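Local coordinates for catalase (Exiguobacterium oxidotolerans, PDB 2J2M), which breaks hydrogen peroxide down to water and oxygen with the help of a bound iron protoporphyrin IX, at residues I213-P219 against W258-V264; M72-K77 against W203-H207. All blocks are in the same frame, centred on the assembly; numbering follows the deposited sequence.

Contact 1. Residues I213-P219 against W258-V264; sequences IKLRWVP and WDLFVQV
Gln263 OE1 takes a short hydrogen bond, 2.6 Å, from NH1 of Arg216, nearly straight at the hydrogen (165°). OE1 lies at the edge of the guanidinium, in its plane, although the two flat groups are turned 45° against each other. A second shell holds both: Asp283 forms a salt bridge with NH2 of Arg216, and the backbone oxygens of Trp284 and Ile289 take up NE2 of Gln263. On the same side of the sheet, Val218 CG2 meets the Phe261 ring at CE2, 3.6 Å away.

The other face is apolar. Leu260 lays CD1 over the centre of the Trp217 six-membered ring, a CH-pi contact of 3.8 Å to the centroid; chi1 of -179° swings its CG away from its own backbone N, carrying the branch over the indole. Trp258 CB meets the same ring at CE3, while Phe113 stacks on it. Farther along, Leu215 CD1 touches Val262 CG2.

Between these two layers of side chains the strands run antiparallel, joined by paired backbone bonds at Lys214–Gln263, Arg216–Phe261 and Val218–Asp259. The pair belongs to the antiparallel beta-barrel at the core of heme catalases, with its apolar face formed by Trp217, Leu260 and their neighbours.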
ATOM      1  N   ILE A 213     -19.565  33.859  -0.124  1.00 10.63           N
ATOM      2  CA  ILE A 213     -18.367  34.557   0.331  1.00 10.58           C
ATOM      3  C   ILE A 213     -17.134  34.130  -0.465  1.00 10.49           C
ATOM      4  O   ILE A 213     -17.024  32.973  -0.878  1.00 10.25           O
ATOM      5  CB  ILE A 213     -18.119  34.364   1.865  1.00 10.00           C
ATOM      6  CG1 ILE A 213     -17.637  32.940   2.160  1.00  9.85           C
ATOM      7  CG2 ILE A 213     -19.381  34.689   2.682  1.00  9.27           C
ATOM      8  CD1 ILE A 213     -16.144  32.831   2.302  1.00  9.46           C
ATOM      9  N   LYS A 214     -16.237  35.092  -0.675  1.00 10.56           N
ATOM     10  CA  LYS A 214     -14.896  34.860  -1.204  1.00 10.40           C
ATOM     11  C   LYS A 214     -13.934  35.257  -0.061  1.00 10.58           C
ATOM     12  O   LYS A 214     -14.253  36.143   0.775  1.00  9.52           O
ATOM     13  CB  LYS A 214     -14.666  35.754  -2.426  1.00 10.54           C
ATOM     14  CG  LYS A 214     -14.094  35.102  -3.696  1.00 11.12           C
ATOM     15  CD  LYS A 214     -15.125  34.252  -4.385  1.00 11.08           C
ATOM     16  CE  LYS A 214     -15.300  34.580  -5.858  1.00 12.35           C
ATOM     17  NZ  LYS A 214     -14.211  34.304  -6.842  1.00 15.35           N
ATOM     18  N   LEU A 215     -12.773  34.594  -0.024  1.00 10.28           N
ATOM     19  CA  LEU A 215     -11.783  34.828   1.016  1.00 10.00           C
ATOM     20  C   LEU A 215     -10.512  35.360   0.408  1.00 10.06           C
ATOM     21  O   LEU A 215     -10.123  34.940  -0.675  1.00 10.65           O
ATOM     22  CB  LEU A 215     -11.514  33.550   1.792  1.00  9.55           C
ATOM     23  CG  LEU A 215     -12.081  33.314   3.200  1.00 11.14           C
ATOM     24  CD1 LEU A 215     -12.960  34.433   3.792  1.00  9.81           C
ATOM     25  CD2 LEU A 215     -12.767  31.937   3.300  1.00 11.13           C
ATOM     26  N   ARG A 216      -9.846  36.236   1.149  1.00  9.97           N
ATOM     27  CA  ARG A 216      -8.786  37.088   0.634  1.00 10.27           C
ATOM     28  C   ARG A 216      -7.657  37.249   1.673  1.00  9.73           C
ATOM     29  O   ARG A 216      -7.902  37.740   2.779  1.00  9.82           O
ATOM     30  CB  ARG A 216      -9.399  38.470   0.321  1.00 11.24           C
ATOM     31  CG  ARG A 216      -9.424  38.886  -1.152  1.00 11.36           C
ATOM     32  CD  ARG A 216     -10.459  38.211  -2.054  1.00  9.73           C
ATOM     33  NE  ARG A 216      -9.764  38.113  -3.328  1.00 13.60           N
ATOM     34  CZ  ARG A 216     -10.198  38.436  -4.538  1.00 11.37           C
ATOM     35  NH1 ARG A 216     -11.440  38.804  -4.782  1.00 12.55           N
ATOM     36  NH2 ARG A 216      -9.355  38.303  -5.535  1.00 11.77           N
ATOM     37  N   TRP A 217      -6.443  36.812   1.341  1.00  8.88           N
ATOM     38  CA  TRP A 217      -5.268  37.091   2.190  1.00  9.05           C
ATOM     39  C   TRP A 217      -4.370  38.176   1.592  1.00  9.32           C
ATOM     40  O   TRP A 217      -4.050  38.131   0.401  1.00  8.89           O
ATOM     41  CB  TRP A 217      -4.418  35.842   2.418  1.00  8.87           C
ATOM     42  CG  TRP A 217      -5.091  34.691   3.110  1.00  9.03           C
ATOM     43  CD1 TRP A 217      -5.696  33.614   2.509  1.00  6.97           C
ATOM     44  CD2 TRP A 217      -5.188  34.466   4.526  1.00  7.00           C
ATOM     45  NE1 TRP A 217      -6.155  32.750   3.457  1.00  5.91           N
ATOM     46  CE2 TRP A 217      -5.854  33.236   4.703  1.00  7.40           C
ATOM     47  CE3 TRP A 217      -4.760  35.172   5.656  1.00  7.65           C
ATOM     48  CZ2 TRP A 217      -6.128  32.701   5.975  1.00  8.03           C
ATOM     49  CZ3 TRP A 217      -5.034  34.637   6.936  1.00  6.97           C
ATOM     50  CH2 TRP A 217      -5.703  33.414   7.075  1.00  7.81           C
ATOM     51  N   VAL A 218      -3.966  39.139   2.426  1.00 10.43           N
ATOM     52  CA  VAL A 218      -3.192  40.308   1.994  1.00 11.06           C
ATOM     53  C   VAL A 218      -1.924  40.340   2.840  1.00 12.07           C
ATOM     54  O   VAL A 218      -2.019  40.445   4.051  1.00 12.36           O
ATOM     55  CB  VAL A 218      -4.009  41.664   2.155  1.00 11.80           C
ATOM     56  CG1 VAL A 218      -3.175  42.903   1.691  1.00 11.30           C
ATOM     57  CG2 VAL A 218      -5.394  41.625   1.396  1.00 10.83           C
ATOM     58  N   PRO A 219      -0.725  40.229   2.213  1.00 13.04           N
ATOM     59  CA  PRO A 219       0.487  40.087   3.016  1.00 13.74           C
ATOM     60  C   PRO A 219       0.975  41.401   3.588  1.00 15.11           C
ATOM     61  O   PRO A 219       0.999  42.408   2.876  1.00 15.80           O
ATOM     62  CB  PRO A 219       1.506  39.552   2.016  1.00 13.46           C
ATOM     63  CG  PRO A 219       1.083  40.118   0.703  1.00 13.32           C
ATOM     64  CD  PRO A 219      -0.428  40.213   0.762  1.00 13.44           C
ATOM     65  N   TRP A 258      -0.369  37.818   7.422  1.00 12.13           N
ATOM     66  CA  TRP A 258      -1.325  38.226   6.402  1.00 12.21           C
ATOM     67  C   TRP A 258      -2.617  38.648   7.076  1.00 12.72           C
ATOM     68  O   TRP A 258      -3.013  38.074   8.114  1.00 12.55           O
ATOM     69  CB  TRP A 258      -1.697  37.067   5.458  1.00 12.29           C
ATOM     70  CG  TRP A 258      -0.652  36.563   4.507  1.00 11.47           C
ATOM     71  CD1 TRP A 258      -0.633  36.727   3.150  1.00 11.90           C
ATOM     72  CD2 TRP A 258       0.486  35.750   4.828  1.00 11.19           C
ATOM     73  NE1 TRP A 258       0.463  36.091   2.602  1.00 11.11           N
ATOM     74  CE2 TRP A 258       1.166  35.483   3.615  1.00 11.56           C
ATOM     75  CE3 TRP A 258       0.999  35.226   6.020  1.00 10.89           C
ATOM     76  CZ2 TRP A 258       2.332  34.719   3.565  1.00 10.61           C
ATOM     77  CZ3 TRP A 258       2.157  34.474   5.971  1.00 11.79           C
ATOM     78  CH2 TRP A 258       2.808  34.221   4.754  1.00 11.56           C
ATOM     79  N   ASP A 259      -3.309  39.609   6.460  1.00 12.64           N
ATOM     80  CA  ASP A 259      -4.690  39.893   6.841  1.00 13.31           C
ATOM     81  C   ASP A 259      -5.743  39.122   6.023  1.00 13.03           C
ATOM     82  O   ASP A 259      -5.624  38.984   4.804  1.00 12.97           O
ATOM     83  CB  ASP A 259      -4.931  41.398   6.820  1.00 13.34           C
ATOM     84  CG  ASP A 259      -4.087  42.104   7.840  1.00 14.85           C
ATOM     85  OD1 ASP A 259      -2.947  42.456   7.501  1.00 19.30           O
ATOM     86  OD2 ASP A 259      -4.527  42.264   8.993  1.00 17.62           O
ATOM     87  N   LEU A 260      -6.759  38.613   6.707  1.00 12.97           N
ATOM     88  CA  LEU A 260      -7.896  37.916   6.055  1.00 12.79           C
ATOM     89  C   LEU A 260      -9.108  38.845   5.860  1.00 12.78           C
ATOM     90  O   LEU A 260      -9.618  39.429   6.818  1.00 12.56           O
ATOM     91  CB  LEU A 260      -8.323  36.679   6.856  1.00 12.56           C
ATOM     92  CG  LEU A 260      -9.466  35.803   6.324  1.00 13.58           C
ATOM     93  CD1 LEU A 260      -9.049  35.017   5.064  1.00 14.90           C
ATOM     94  CD2 LEU A 260      -9.941  34.829   7.392  1.00 12.55           C
ATOM     95  N   PHE A 261      -9.549  38.970   4.611  1.00 11.84           N
ATOM     96  CA  PHE A 261     -10.716  39.735   4.281  1.00 11.24           C
ATOM     97  C   PHE A 261     -11.756  38.795   3.654  1.00 11.03           C
ATOM     98  O   PHE A 261     -11.432  37.695   3.156  1.00  9.77           O
ATOM     99  CB  PHE A 261     -10.387  40.855   3.284  1.00 11.73           C
ATOM    100  CG  PHE A 261      -9.465  41.932   3.813  1.00 12.21           C
ATOM    101  CD1 PHE A 261      -9.975  43.165   4.204  1.00 12.21           C
ATOM    102  CD2 PHE A 261      -8.076  41.730   3.866  1.00 13.19           C
ATOM    103  CE1 PHE A 261      -9.139  44.181   4.667  1.00 12.91           C
ATOM    104  CE2 PHE A 261      -7.213  42.735   4.343  1.00 11.81           C
ATOM    105  CZ  PHE A 261      -7.746  43.962   4.743  1.00 13.27           C
ATOM    106  N   VAL A 262     -13.008  39.259   3.673  1.00 10.44           N
ATOM    107  CA  VAL A 262     -14.121  38.488   3.190  1.00  9.79           C
ATOM    108  C   VAL A 262     -14.940  39.342   2.235  1.00  9.48           C
ATOM    109  O   VAL A 262     -15.205  40.501   2.510  1.00 10.05           O
ATOM    110  CB  VAL A 262     -14.978  37.909   4.377  1.00  9.49           C
ATOM    111  CG1 VAL A 262     -15.688  39.011   5.167  1.00  9.21           C
ATOM    112  CG2 VAL A 262     -15.992  36.884   3.880  1.00  9.41           C
ATOM    113  N   GLN A 263     -15.310  38.764   1.100  1.00  9.74           N
ATOM    114  CA  GLN A 263     -16.291  39.367   0.192  1.00  9.49           C
ATOM    115  C   GLN A 263     -17.618  38.624   0.279  1.00  9.72           C
ATOM    116  O   GLN A 263     -17.664  37.389   0.244  1.00  9.12           O
ATOM    117  CB  GLN A 263     -15.779  39.376  -1.249  1.00  9.36           C
ATOM    118  CG  GLN A 263     -14.665  40.381  -1.499  1.00  8.67           C
ATOM    119  CD  GLN A 263     -14.046  40.181  -2.850  1.00 10.13           C
ATOM    120  OE1 GLN A 263     -13.411  39.166  -3.102  1.00  9.24           O
ATOM    121  NE2 GLN A 263     -14.247  41.137  -3.744  1.00 11.22           N
ATOM    122  N   VAL A 264     -18.689  39.407   0.387  1.00 10.50           N
ATOM    123  CA  VAL A 264     -20.032  38.901   0.632  1.00 10.68           C
ATOM    124  C   VAL A 264     -21.012  39.316  -0.473  1.00 10.88           C
ATOM    125  O   VAL A 264     -21.177  40.495  -0.799  1.00 10.18           O
ATOM    126  CB  VAL A 264     -20.556  39.356   2.014  1.00 11.03           C
ATOM    127  CG1 VAL A 264     -21.935  38.780   2.278  1.00  9.64           C
ATOM    128  CG2 VAL A 264     -19.584  38.929   3.123  1.00 10.77           C
TER

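Contact 2. Residues M72-K77 against W203-H207; sequences MKKYTK and WVNAH
Asn205 reaches across with its amide: ND2 donates to the backbone O of Lys74 at 2.7 Å, almost straight at the hydrogen (172°). The acceptor lies in the amide plane, whereas the donor is tilted 34° from the carbonyl plane of Lys74. A second direct bond joins the backbones, Lys77 N to Val204 O at 3.1 Å, and Thr76 CA makes a CA-H...O contact with the same oxygen.

Below this polar layer the Trp203 indole takes the apolar weight. Thr76 CG2 sits over one face, 3.8 Å from CE3 and offset toward the rim. The ring is approached at its edge by Tyr75 CB, which also meets CE3, and by Met72 SD, 4.2 Å from CZ3.

Two waters bridge the segments. One donates to Lys73 O and accepts from Ala206 N; the other accepts from Lys77 NZ and donates to Asn205 O. Lys77 gets there with a chain extended beyond CG, with CG set between the backbone N and the carbonyl carbon (chi1 54°) and within 3.4 Å of Val204 O.

Further out, turns fix the groups that touch. Asn205 OD1 accepts from His207 N at 3.1 Å, making an Asx turn, and also from Asn209 N, so both ends of the amide are used and its rotation is set. In the partner segment, Met72 O accepts from both Tyr75 N and Thr76 N, which curls the chain tightly. Thr76 OG1 is held by Gly323 O and Ala78 N, and Tyr75 OH by Gln292.

The contact thus fastens the loop between strands 59-68 and 87-95 onto the end of strand 201-204 and the turn leading to the adjacent strand 210-219, with strand 257-265 beyond it.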
ATOM      1  N   MET A  72     -17.907  38.014  12.934  1.00 13.94           N
ATOM      2  CA  MET A  72     -18.493  37.684  11.631  1.00 14.39           C
ATOM      3  C   MET A  72     -19.862  37.038  11.841  1.00 14.88           C
ATOM      4  O   MET A  72     -20.441  36.430  10.919  1.00 14.58           O
ATOM      5  CB  MET A  72     -17.561  36.746  10.832  1.00 14.69           C
ATOM      6  CG  MET A  72     -16.271  37.381  10.302  1.00 15.90           C
ATOM      7  SD  MET A  72     -16.607  38.587   8.981  1.00 19.25           S
ATOM      8  CE  MET A  72     -16.043  40.098   9.770  1.00 19.25           C
ATOM      9  N   LYS A  73     -20.390  37.197  13.059  1.00 15.23           N
ATOM     10  CA  LYS A  73     -21.652  36.573  13.443  1.00 15.91           C
ATOM     11  C   LYS A  73     -22.844  36.963  12.549  1.00 14.26           C
ATOM     12  O   LYS A  73     -23.769  36.187  12.397  1.00 14.26           O
ATOM     13  CB  LYS A  73     -21.963  36.833  14.928  1.00 16.40           C
ATOM     14  CG  LYS A  73     -22.339  38.264  15.274  1.00 17.98           C
ATOM     15  CD  LYS A  73     -22.959  38.340  16.692  1.00 19.22           C
ATOM     16  CE  LYS A  73     -22.440  39.580  17.481  1.00 24.32           C
ATOM     17  NZ  LYS A  73     -21.842  40.648  16.590  1.00 25.47           N
ATOM     18  N   LYS A  74     -22.809  38.171  12.002  1.00 13.17           N
ATOM     19  CA  LYS A  74     -23.739  38.643  10.974  1.00 12.46           C
ATOM     20  C   LYS A  74     -23.868  37.632   9.822  1.00 11.97           C
ATOM     21  O   LYS A  74     -24.972  37.358   9.347  1.00 12.36           O
ATOM     22  CB  LYS A  74     -23.215  39.977  10.439  1.00 11.91           C
ATOM     23  CG  LYS A  74     -24.101  40.745   9.444  1.00 12.49           C
ATOM     24  CD  LYS A  74     -23.438  42.130   9.126  1.00 12.34           C
ATOM     25  CE  LYS A  74     -23.810  42.644   7.764  1.00 12.32           C
ATOM     26  NZ  LYS A  74     -23.335  44.017   7.458  1.00 10.34           N
ATOM     27  N   TYR A  75     -22.737  37.050   9.435  1.00 11.30           N
ATOM     28  CA  TYR A  75     -22.614  36.164   8.265  1.00 11.07           C
ATOM     29  C   TYR A  75     -22.446  34.661   8.565  1.00 11.15           C
ATOM     30  O   TYR A  75     -22.837  33.823   7.760  1.00 11.46           O
ATOM     31  CB  TYR A  75     -21.416  36.606   7.412  1.00 10.03           C
ATOM     32  CG  TYR A  75     -21.475  38.004   6.860  1.00  9.25           C
ATOM     33  CD1 TYR A  75     -20.417  38.874   7.044  1.00  9.41           C
ATOM     34  CD2 TYR A  75     -22.589  38.457   6.132  1.00 10.27           C
ATOM     35  CE1 TYR A  75     -20.443  40.158   6.508  1.00  8.76           C
ATOM     36  CE2 TYR A  75     -22.633  39.749   5.608  1.00  9.07           C
ATOM     37  CZ  TYR A  75     -21.557  40.591   5.799  1.00  8.61           C
ATOM     38  OH  TYR A  75     -21.565  41.864   5.277  1.00  7.70           O
ATOM     39  N   THR A  76     -21.809  34.325   9.678  1.00 10.87           N
ATOM     40  CA  THR A  76     -21.582  32.941   9.990  1.00 11.57           C
ATOM     41  C   THR A  76     -21.664  32.683  11.477  1.00 12.11           C
ATOM     42  O   THR A  76     -21.309  33.535  12.295  1.00 11.54           O
ATOM     43  CB  THR A  76     -20.217  32.362   9.431  1.00 11.96           C
ATOM     44  OG1 THR A  76     -20.141  30.950   9.723  1.00 10.59           O
ATOM     45  CG2 THR A  76     -18.998  33.058  10.047  1.00  9.73           C
ATOM     46  N   LYS A  77     -22.115  31.478  11.791  1.00 12.69           N
ATOM     47  CA  LYS A  77     -22.193  31.004  13.157  1.00 14.01           C
ATOM     48  C   LYS A  77     -20.989  30.116  13.452  1.00 14.14           C
ATOM     49  O   LYS A  77     -21.033  29.327  14.396  1.00 15.50           O
ATOM     50  CB  LYS A  77     -23.494  30.233  13.402  1.00 13.28           C
ATOM     51  CG  LYS A  77     -23.717  29.109  12.407  1.00 15.54           C
ATOM     52  CD  LYS A  77     -24.681  28.040  12.943  1.00 17.60           C
ATOM     53  CE  LYS A  77     -25.033  27.065  11.860  1.00 18.24           C
ATOM     54  NZ  LYS A  77     -26.101  26.181  12.354  1.00 20.08           N
ATOM     55  N   TRP A 203     -21.564  30.915   3.757  1.00  9.09           N
ATOM     56  CA  TRP A 203     -21.564  31.086   5.195  1.00  8.89           C
ATOM     57  C   TRP A 203     -23.019  31.260   5.604  1.00  9.97           C
ATOM     58  O   TRP A 203     -23.774  32.022   4.967  1.00 11.01           O
ATOM     59  CB  TRP A 203     -20.752  32.308   5.571  1.00  7.99           C
ATOM     60  CG  TRP A 203     -19.247  32.113   5.570  1.00  7.66           C
ATOM     61  CD1 TRP A 203     -18.543  31.018   5.129  1.00  7.20           C
ATOM     62  CD2 TRP A 203     -18.269  33.065   6.014  1.00  7.05           C
ATOM     63  NE1 TRP A 203     -17.197  31.224   5.288  1.00  7.26           N
ATOM     64  CE2 TRP A 203     -16.997  32.469   5.832  1.00  7.88           C
ATOM     65  CE3 TRP A 203     -18.346  34.350   6.582  1.00  2.13           C
ATOM     66  CZ2 TRP A 203     -15.800  33.123   6.194  1.00  7.78           C
ATOM     67  CZ3 TRP A 203     -17.166  35.002   6.913  1.00  6.29           C
ATOM     68  CH2 TRP A 203     -15.907  34.392   6.716  1.00  6.62           C
ATOM     69  N   VAL A 204     -23.413  30.518   6.634  1.00 10.60           N
ATOM     70  CA  VAL A 204     -24.762  30.508   7.164  1.00 10.64           C
ATOM     71  C   VAL A 204     -24.662  31.024   8.599  1.00 11.50           C
ATOM     72  O   VAL A 204     -23.783  30.567   9.350  1.00 11.13           O
ATOM     73  CB  VAL A 204     -25.308  29.067   7.203  1.00 10.89           C
ATOM     74  CG1 VAL A 204     -26.759  29.039   7.667  1.00  9.13           C
ATOM     75  CG2 VAL A 204     -25.159  28.379   5.833  1.00 10.43           C
ATOM     76  N   ASN A 205     -25.528  31.975   8.980  1.00 12.23           N
ATOM     77  CA  ASN A 205     -25.556  32.457  10.377  1.00 12.86           C
ATOM     78  C   ASN A 205     -26.506  31.669  11.262  1.00 13.69           C
ATOM     79  O   ASN A 205     -27.112  30.666  10.819  1.00 13.19           O
ATOM     80  CB  ASN A 205     -25.769  33.991  10.508  1.00 12.73           C
ATOM     81  CG  ASN A 205     -27.117  34.458   9.968  1.00 11.74           C
ATOM     82  OD1 ASN A 205     -28.108  33.723   9.978  1.00  9.44           O
ATOM     83  ND2 ASN A 205     -27.144  35.681   9.477  1.00 11.30           N
ATOM     84  N   ALA A 206     -26.617  32.127  12.517  1.00 14.87           N
ATOM     85  CA  ALA A 206     -27.337  31.412  13.569  1.00 15.82           C
ATOM     86  C   ALA A 206     -28.820  31.289  13.258  1.00 16.91           C
ATOM     87  O   ALA A 206     -29.498  30.396  13.773  1.00 17.65           O
ATOM     88  CB  ALA A 206     -27.139  32.091  14.898  1.00 16.07           C
ATOM     89  N   HIS A 207     -29.320  32.176  12.403  1.00 17.68           N
ATOM     90  CA  HIS A 207     -30.709  32.099  11.973  1.00 18.62           C
ATOM     91  C   HIS A 207     -30.916  31.383  10.636  1.00 18.02           C
ATOM     92  O   HIS A 207     -32.049  31.232  10.175  1.00 18.43           O
ATOM     93  CB  HIS A 207     -31.380  33.475  12.025  1.00 19.10           C
ATOM     94  CG  HIS A 207     -32.249  33.647  13.230  1.00 23.65           C
ATOM     95  ND1 HIS A 207     -31.749  34.014  14.465  1.00 27.37           N
ATOM     96  CD2 HIS A 207     -33.582  33.447  13.404  1.00 27.31           C
ATOM     97  CE1 HIS A 207     -32.741  34.051  15.345  1.00 29.77           C
ATOM     98  NE2 HIS A 207     -33.861  33.706  14.728  1.00 28.98           N
TER
HETATM   99  O   HOH W   1     -24.451  33.903  13.413  1.00  4.73           O
HETATM  100  O   HOH W   2     -27.952  27.767  11.116  1.00 14.84           O

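In the fold
Following the chain from its N terminus, 72-77 comes first, in the loop between strands 59-68 and 87-95. The chain then runs through 125 residues before 203-207 returns to it and contact 2 closes. Strand 210-219 follows almost at once and opens contact 1, whose partner arrives after 38 mostly helical residues. The two closures are therefore in series, neither nested nor crossed. Their centres lie about 17 Å apart, yet they touch: the Trp203 indole packs on Ile213, Leu215 and Val262, and Tyr75 CE2 is 3.5 Å from Val264 CG1. Contact 1 pairs neighbouring strands within the sheet; contact 2 ties an outlying loop to strand 201-204, next to 210-219.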